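Local coordinates for protein 3-dehydroquinate dehydratase (Clostridium difficile, PDB 4H3D) that catalyses the cis-dehydration of 3-dehydroquinate to 3-dehydroshikimate through a lysine Schiff base, the third step of the chorismate pathway, at residues L81-S87 against V114-E120. Sequence-based numbering, arbitrary orientation.
Sequences LLFTFRS and VDLIDVE. With SHL (5-hydroxy-6-methyl-4-oxo-4H-pyran-2-carboxylic acid), chain I.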
loop_
_atom_site.group_PDB
_atom_site.type_symbol
_atom_site.label_atom_id
_atom_site.label_comp_id
_atom_site.label_asym_id
_atom_site.label_seq_id
_atom_site.Cartn_x
_atom_site.Cartn_y
_atom_site.Cartn_z
ATOM N N LEU B 81 0.861 16.988 20.692
ATOM C CA LEU B 81 1.013 15.860 21.596
ATOM C C LEU B 81 -0.333 15.219 21.887
ATOM O O LEU B 81 -1.282 15.899 22.339
ATOM C CB LEU B 81 1.656 16.317 22.913
ATOM C CG LEU B 81 1.884 15.263 23.991
ATOM C CD1 LEU B 81 2.842 14.199 23.514
ATOM C CD2 LEU B 81 2.434 15.938 25.272
ATOM N N LEU B 82 -0.408 13.918 21.623
ATOM C CA LEU B 82 -1.592 13.087 21.920
ATOM C C LEU B 82 -1.330 12.314 23.212
ATOM O O LEU B 82 -0.298 11.660 23.340
ATOM C CB LEU B 82 -1.833 12.095 20.773
ATOM C CG LEU B 82 -2.789 10.902 21.031
ATOM C CD1 LEU B 82 -4.203 11.382 21.436
ATOM C CD2 LEU B 82 -2.830 9.969 19.794
ATOM N N PHE B 83 -2.260 12.395 24.164
ATOM C CA PHE B 83 -2.148 11.696 25.449
ATOM C C PHE B 83 -3.079 10.505 25.393
ATOM O O PHE B 83 -4.266 10.669 25.154
ATOM C CB PHE B 83 -2.556 12.629 26.581
ATOM C CG PHE B 83 -2.418 12.030 27.942
ATOM C CD1 PHE B 83 -1.190 11.934 28.535
ATOM C CD2 PHE B 83 -3.529 11.589 28.642
ATOM C CE1 PHE B 83 -1.045 11.385 29.821
ATOM C CE2 PHE B 83 -3.392 11.052 29.929
ATOM C CZ PHE B 83 -2.143 10.959 30.508
ATOM N N THR B 84 -2.533 9.303 25.590
ATOM C CA THR B 84 -3.312 8.066 25.504
ATOM C C THR B 84 -3.018 7.087 26.639
ATOM O O THR B 84 -1.904 6.590 26.756
ATOM C CB THR B 84 -3.021 7.276 24.170
ATOM O OG1 THR B 84 -3.323 8.098 23.024
ATOM C CG2 THR B 84 -3.883 5.970 24.100
ATOM N N PHE B 85 -4.021 6.807 27.473
ATOM C CA PHE B 85 -3.917 5.695 28.425
ATOM C C PHE B 85 -4.732 4.575 27.784
ATOM O O PHE B 85 -5.962 4.655 27.726
ATOM C CB PHE B 85 -4.481 5.999 29.825
ATOM C CG PHE B 85 -4.293 4.841 30.803
ATOM C CD1 PHE B 85 -5.115 3.732 30.758
ATOM C CD2 PHE B 85 -3.256 4.852 31.712
ATOM C CE1 PHE B 85 -4.905 2.658 31.625
ATOM C CE2 PHE B 85 -3.055 3.800 32.570
ATOM C CZ PHE B 85 -3.875 2.708 32.525
ATOM N N ARG B 86 -4.035 3.577 27.235
ATOM C CA ARG B 86 -4.660 2.425 26.591
ATOM C C ARG B 86 -4.967 1.395 27.668
ATOM O O ARG B 86 -4.071 0.945 28.371
ATOM C CB ARG B 86 -3.698 1.850 25.533
ATOM C CG ARG B 86 -4.248 0.694 24.725
ATOM C CD ARG B 86 -5.536 1.046 23.932
ATOM N NE ARG B 86 -5.312 2.024 22.866
ATOM C CZ ARG B 86 -5.904 3.215 22.765
ATOM N NH1 ARG B 86 -6.819 3.606 23.655
ATOM N NH2 ARG B 86 -5.615 4.001 21.733
ATOM N N SER B 87 -6.238 1.045 27.827
ATOM C CA SER B 87 -6.618 0.111 28.877
ATOM C C SER B 87 -6.244 -1.330 28.515
ATOM O O SER B 87 -6.053 -1.680 27.336
ATOM C CB SER B 87 -8.125 0.219 29.190
ATOM O OG SER B 87 -8.887 -0.483 28.228
ATOM N N VAL B 114 -1.483 19.152 26.603
ATOM C CA VAL B 114 -1.799 18.145 25.558
ATOM C C VAL B 114 -2.772 18.710 24.536
ATOM O O VAL B 114 -3.693 19.459 24.877
ATOM C CB VAL B 114 -2.349 16.807 26.150
ATOM C CG1 VAL B 114 -1.306 16.171 27.089
ATOM C CG2 VAL B 114 -3.661 17.005 26.872
ATOM N N ASP B 115 -2.569 18.340 23.282
ATOM C CA ASP B 115 -3.370 18.844 22.174
ATOM C C ASP B 115 -4.542 17.933 21.840
ATOM O O ASP B 115 -5.579 18.409 21.346
ATOM C CB ASP B 115 -2.464 19.031 20.973
ATOM C CG ASP B 115 -1.362 19.995 21.261
ATOM O OD1 ASP B 115 -1.673 21.186 21.461
ATOM O OD2 ASP B 115 -0.191 19.574 21.316
ATOM N N LEU B 116 -4.349 16.631 22.082
ATOM C CA LEU B 116 -5.382 15.608 21.895
ATOM C C LEU B 116 -5.289 14.566 22.995
ATOM O O LEU B 116 -4.231 14.364 23.587
ATOM C CB LEU B 116 -5.216 14.832 20.572
ATOM C CG LEU B 116 -4.882 15.571 19.284
ATOM C CD1 LEU B 116 -3.362 15.674 19.103
ATOM C CD2 LEU B 116 -5.478 14.849 18.099
ATOM N N ILE B 117 -6.407 13.901 23.251
ATOM C CA ILE B 117 -6.445 12.762 24.151
ATOM C C ILE B 117 -7.207 11.655 23.455
ATOM O O ILE B 117 -8.069 11.932 22.625
ATOM C CB ILE B 117 -7.129 13.053 25.529
ATOM C CG1 ILE B 117 -8.555 13.600 25.342
ATOM C CG2 ILE B 117 -6.293 13.998 26.327
ATOM C CD1 ILE B 117 -9.383 13.673 26.675
ATOM N N ASP B 118 -6.886 10.412 23.798
ATOM C CA ASP B 118 -7.573 9.247 23.228
ATOM C C ASP B 118 -8.427 8.619 24.324
ATOM O O ASP B 118 -7.903 8.216 25.370
ATOM C CB ASP B 118 -6.547 8.252 22.638
ATOM C CG ASP B 118 -7.180 6.926 22.150
ATOM O OD1 ASP B 118 -7.967 6.325 22.904
ATOM O OD2 ASP B 118 -6.817 6.446 21.043
ATOM N N VAL B 119 -9.744 8.590 24.105
ATOM C CA VAL B 119 -10.659 7.970 25.051
ATOM C C VAL B 119 -11.354 6.772 24.367
ATOM O O VAL B 119 -11.745 6.844 23.219
ATOM C CB VAL B 119 -11.684 8.988 25.632
ATOM C CG1 VAL B 119 -10.947 10.210 26.211
ATOM C CG2 VAL B 119 -12.649 9.428 24.610
ATOM N N GLU B 120 -11.504 5.680 25.096
ATOM C CA GLU B 120 -12.063 4.450 24.544
ATOM C C GLU B 120 -13.593 4.393 24.569
ATOM O O GLU B 120 -14.202 4.583 25.622
ATOM C CB GLU B 120 -11.476 3.269 25.315
ATOM C CG GLU B 120 -10.025 3.092 25.056
ATOM C CD GLU B 120 -9.314 2.285 26.127
ATOM O OE1 GLU B 120 -9.975 1.860 27.103
ATOM O OE2 GLU B 120 -8.092 2.093 25.992
HETATM O OAD SHL I . -0.166 1.389 15.181
HETATM C CAH SHL I . -0.806 0.483 15.771
HETATM O OAA SHL I . -0.479 -0.725 15.650
HETATM C CAK SHL I . -1.931 0.861 16.603
HETATM O OAG SHL I . -2.265 2.254 16.700
HETATM C CAF SHL I . -3.224 2.660 17.650
HETATM C CAL SHL I . -3.435 3.987 17.831
HETATM C CAJ SHL I . -3.803 1.696 18.398
HETATM O OAC SHL I . -4.694 2.040 19.325
HETATM C CAI SHL I . -3.501 0.376 18.222
HETATM C CAE SHL I . -2.586 -0.040 17.338
HETATM O OAB SHL I . -4.120 -0.545 18.947
HETATM O O HOH W 1 -6.438 8.360 27.663
HETATM O O HOH W 2 -7.986 5.566 26.250
#
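The guanidinium of R86 is held in its own plane by two carboxylates of the neighbouring strand. R86 NH2 meets D118 OD2 at 2.8 Å and R86 NH1 meets D118 OD1 at 3.0 Å, a bidentate salt bridge, while R86 NH1 also reaches E120 OE2 at 3.1 Å. E120 in turn holds S87 by backbone and side chain: OE2 accepts from S87 N and OE1 from S87 OG, both at 2.8 Å. R86, a 3-dehydroquinate-binding residue close to the catalytic H147, donates from NH2 to OAC of the bound SHL (3.2 Å). R86 and S87 follow the C-terminal end of strand 81-84, whose parallel neighbour 116-120 carries D118 and E120; helix 98-110 joins the strands in a TIM-barrel beta-alpha-beta unit, and the active site lies at this end. Main-chain pairing runs from D115 N and L116 N to L81 O (2.9 and 3.2 Å), F83 N to L116 O (2.8 Å) and D118 N to F83 O (3.0 Å). Past T84 the segments diverge, and two waters bridge F85 N and F85 O to D118 O. At the other end, D115 OD2 accepts from L81 N (2.9 Å) and pairs with R73. L82 CD1 packs on L116 CB (3.7 Å) on the D118 face; on the reverse face, F83 CB lies 4.0 Å from I117 CG2. F83 CB also touches V114 CG1 (3.8 Å), and helix 62-76 packs against L81 and V114.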